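Side-chain contacts in histidine kinase (Paraburkholderia phymatum, PDB 6NB0), which probably acts as a sensor kinase of a phosphorelay, moving phosphate from ATP onto a protein histidine: residues 253-256 with 257-261; 44-47 with 48-52. One frame throughout, in Å; residues are numbered along the deposited sequence.

In the fold
Contact 2 comes first along the chain, at the start of helix 44-68. Contact 1 follows near the other end of the chain. Contact 2 lies within one helix; contact 1 spans the end of helix 252-260 and the residue after it. Their centres are about 18 Å apart. Contact 1 is the deeper, about 8 Å from the centre of the chain, against about 14 Å for contact 2. Helix 44-68 carries contact 2 to the dimer interface and packs against helices 173-189 and 252-260. Leu-253 CD1 lies 3.6 Å from Glu-52 O. Helix 252-260 also touches strand 264-267 of the mixed sheet. The dimer helix is thus joined to the alpha/beta part of the kinase.

Contact 1: residues 253-256 with 257-261; sequences LCKR and VAEAH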
# COMPACT_ATOMS: atom_id res chain seq x y z
N LEU A 253 -8.63 2.87 -5.49
CA LEU A 253 -8.81 3.70 -4.30
C LEU A 253 -10.02 4.62 -4.43
O LEU A 253 -10.82 4.74 -3.50
CB LEU A 253 -7.54 4.52 -4.01
CG LEU A 253 -7.47 5.17 -2.62
CD1 LEU A 253 -6.01 5.41 -2.23
CD2 LEU A 253 -8.19 6.49 -2.59
N CYS A 254 -10.17 5.29 -5.58
CA CYS A 254 -11.37 6.11 -5.82
C CYS A 254 -12.66 5.31 -5.66
O CYS A 254 -13.61 5.76 -5.01
CB CYS A 254 -11.32 6.71 -7.23
SG CYS A 254 -9.86 7.73 -7.51
N LYS A 255 -12.72 4.14 -6.28
CA LYS A 255 -13.92 3.31 -6.20
C LYS A 255 -14.20 2.85 -4.77
O LYS A 255 -15.34 2.92 -4.28
CB LYS A 255 -13.78 2.10 -7.13
CG LYS A 255 -14.98 1.14 -7.11
CD LYS A 255 -14.77 -0.01 -8.10
CE LYS A 255 -15.98 -0.94 -8.15
NZ LYS A 255 -15.95 -1.91 -7.03
N ARG A 256 -13.16 2.36 -4.08
CA ARG A 256 -13.35 1.86 -2.73
C ARG A 256 -13.82 2.96 -1.79
O ARG A 256 -14.72 2.74 -0.96
CB ARG A 256 -12.04 1.25 -2.21
CG ARG A 256 -11.89 -0.24 -2.51
CD ARG A 256 -12.94 -1.03 -1.78
NE ARG A 256 -12.37 -2.03 -0.89
CZ ARG A 256 -12.92 -2.39 0.26
NH1 ARG A 256 -14.04 -1.81 0.66
NH2 ARG A 256 -12.34 -3.33 1.01
N VAL A 257 -13.21 4.14 -1.89
CA VAL A 257 -13.55 5.20 -0.96
C VAL A 257 -14.93 5.75 -1.28
O VAL A 257 -15.73 6.03 -0.38
CB VAL A 257 -12.46 6.30 -1.01
CG1 VAL A 257 -12.91 7.56 -0.26
CG2 VAL A 257 -11.14 5.76 -0.44
N ALA A 258 -15.26 5.88 -2.57
CA ALA A 258 -16.61 6.30 -2.95
C ALA A 258 -17.66 5.34 -2.39
O ALA A 258 -18.64 5.77 -1.77
CB ALA A 258 -16.71 6.39 -4.48
N GLU A 259 -17.46 4.03 -2.60
CA GLU A 259 -18.48 3.09 -2.18
C GLU A 259 -18.54 2.99 -0.66
O GLU A 259 -19.61 2.76 -0.11
CB GLU A 259 -18.24 1.72 -2.81
CG GLU A 259 -18.44 1.80 -4.33
CD GLU A 259 -18.17 0.49 -5.05
OE1 GLU A 259 -17.76 -0.49 -4.39
OE2 GLU A 259 -18.38 0.47 -6.29
N ALA A 260 -17.42 3.22 0.02
CA ALA A 260 -17.41 3.23 1.48
C ALA A 260 -18.20 4.41 2.04
O ALA A 260 -18.74 4.32 3.15
CB ALA A 260 -15.97 3.26 1.99
N HIS A 261 -18.28 5.51 1.28
CA HIS A 261 -19.13 6.64 1.63
C HIS A 261 -20.52 6.55 1.00
O HIS A 261 -21.14 7.58 0.74
CB HIS A 261 -18.46 7.97 1.24
CG HIS A 261 -17.31 8.36 2.12
ND1 HIS A 261 -16.02 7.89 1.92
CD2 HIS A 261 -17.24 9.18 3.19
CE1 HIS A 261 -15.22 8.40 2.84
NE2 HIS A 261 -15.94 9.19 3.62
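Lys-255 holds CG anti to the backbone N (chi1 179°) and stays extended until a bend at chi4 (-81°). Glu-259 starts differently, with CG beside its own N, and then runs straight out. The two are one helical turn apart, and the carboxylate of Glu-259 lies across the lysine chain. Glu-259 OE2 is 3.6 Å from Lys-255 CG and 3.3 Å from Lys-255 CE. Lys-255 NZ forms a salt bridge with Glu-259 OE2 at 3.5 Å, and its hydrogen bond to OE1 is weak. The ion pair is thus loose and sits on the exposed side of the helix. On the buried side, Leu-253 and Val-257 lie side by side and point the same way, with Leu-253 CD2 3.7 Å from Val-257 CG2. Leu-253 also packs on Ala-178 and Leu-182 of helix 173-189.

These are i to i+4 pairs of helix 252-260, which lies against strand 264-267 of the five-stranded mixed sheet. The helix ends at Ala-260, and His-261 is the first residue to leave helical angles. Its ring turns back along the helix, and ND1 donates to Val-257 O at 3.0 Å. That oxygen lies in the ring plane. His-261 N reaches the same carbonyl from the opposite face, at 3.1 Å, so Val-257 O takes two bonds from one residue. NE2 of the His-261 ring bonds to Asp-172 N, which fixes how the ring is turned.

Contact 2: residues 44-47 with 48-52; sequences ERTA and RRSAE
Arg-45 and Arg-49 lie side by side, one turn apart, with their guanidinium groups stacked. The centres are 4.4 Å apart and the planes differ by 24°. Arg-49 NH2 sits over one face of the Arg-45 group, near its rim. Arg-45 gets there by bending twice, at chi2 (62°) and chi3 (49°). Acids probably offset the like charges. Asp-145 and Glu-141 pair with Arg-45, and Glu-174 of helix 173-189 with Arg-49 NH1 and Arg-48 NH2. Arg-49 NH1 also meets Glu-52 OE1 at 2.8 Å, on the syn side and nearly in the guanidinium plane. Glu-52 OE2 forms a longer salt bridge with Arg-48 NE, at 3.4 Å.

Arg-49 and Glu-52 form the buried, tightly packed part, against helix 173-189. Arg-45 and Arg-48 are partly exposed and do not stack. Their like charges, Arg-45 NH2 and Arg-48 NH1, are 4.2 Å apart. Glu-44 OE2 of the second subunit bridges Arg-45 NE and Arg-48 NH1. Ser-50 turns OG back to Thr-46 O at 2.7 Å, from above the carbonyl plane. On another side, Arg-48, Arg-49 and Glu-52 make an i to i+3/i+4 salt-bridge network on a dimer-interface helix, whose Ala-51 packs on Ala-51 of the second subunit.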
# COMPACT_ATOMS: atom_id res chain seq x y z
N GLU A 44 6.98 13.82 1.01
CA GLU A 44 6.43 12.72 1.80
C GLU A 44 4.97 12.49 1.44
O GLU A 44 4.51 11.34 1.36
CB GLU A 44 6.56 13.02 3.29
CG GLU A 44 6.31 11.80 4.18
CD GLU A 44 7.53 10.88 4.30
OE1 GLU A 44 8.66 11.33 4.12
OE2 GLU A 44 7.35 9.67 4.58
N ARG A 45 4.23 13.57 1.22
CA ARG A 45 2.82 13.46 0.87
C ARG A 45 2.62 12.69 -0.44
O ARG A 45 1.77 11.79 -0.53
CB ARG A 45 2.22 14.87 0.81
CG ARG A 45 0.91 15.02 0.04
CD ARG A 45 -0.20 14.18 0.67
NE ARG A 45 -0.33 14.37 2.10
CZ ARG A 45 -1.05 15.33 2.67
NH1 ARG A 45 -1.68 16.22 1.91
NH2 ARG A 45 -1.13 15.41 3.99
N THR A 46 3.39 13.02 -1.47
CA THR A 46 3.31 12.28 -2.73
C THR A 46 3.63 10.80 -2.54
O THR A 46 2.92 9.93 -3.08
CB THR A 46 4.24 12.90 -3.77
OG1 THR A 46 3.77 14.21 -4.09
CG2 THR A 46 4.33 12.06 -5.05
N ALA A 47 4.68 10.48 -1.78
CA ALA A 47 5.03 9.07 -1.57
C ALA A 47 3.93 8.35 -0.79
O ALA A 47 3.63 7.18 -1.06
CB ALA A 47 6.37 8.95 -0.85
N ARG A 48 3.35 9.01 0.20
CA ARG A 48 2.26 8.41 0.97
C ARG A 48 1.05 8.11 0.07
O ARG A 48 0.47 7.01 0.12
CB ARG A 48 1.91 9.36 2.13
CG ARG A 48 0.89 8.88 3.16
CD ARG A 48 -0.44 9.53 2.90
NE ARG A 48 -1.41 9.20 3.93
CZ ARG A 48 -1.82 10.04 4.87
NH1 ARG A 48 -1.35 11.28 4.89
NH2 ARG A 48 -2.70 9.64 5.77
N ARG A 49 0.63 9.10 -0.73
CA ARG A 49 -0.48 8.92 -1.68
C ARG A 49 -0.18 7.81 -2.68
O ARG A 49 -1.07 7.02 -3.03
CB ARG A 49 -0.75 10.23 -2.43
CG ARG A 49 -1.32 11.35 -1.56
CD ARG A 49 -2.84 11.15 -1.30
NE ARG A 49 -3.32 12.26 -0.47
CZ ARG A 49 -3.53 12.20 0.84
NH1 ARG A 49 -3.37 11.06 1.53
NH2 ARG A 49 -3.92 13.32 1.46
N SER A 50 1.05 7.78 -3.19
CA SER A 50 1.44 6.69 -4.09
C SER A 50 1.29 5.32 -3.43
O SER A 50 0.82 4.37 -4.06
CB SER A 50 2.88 6.89 -4.56
OG SER A 50 3.04 8.19 -5.13
N ALA A 51 1.72 5.19 -2.17
CA ALA A 51 1.65 3.89 -1.50
C ALA A 51 0.20 3.50 -1.20
O ALA A 51 -0.17 2.31 -1.34
CB ALA A 51 2.49 3.91 -0.22
N GLU A 52 -0.63 4.47 -0.80
CA GLU A 52 -2.07 4.23 -0.61
C GLU A 52 -2.71 3.74 -1.90
O GLU A 52 -3.51 2.80 -1.90
CB GLU A 52 -2.77 5.52 -0.17
CG GLU A 52 -2.35 6.07 1.19
CD GLU A 52 -3.12 7.34 1.56
OE1 GLU A 52 -2.98 8.36 0.86
OE2 GLU A 52 -3.89 7.31 2.54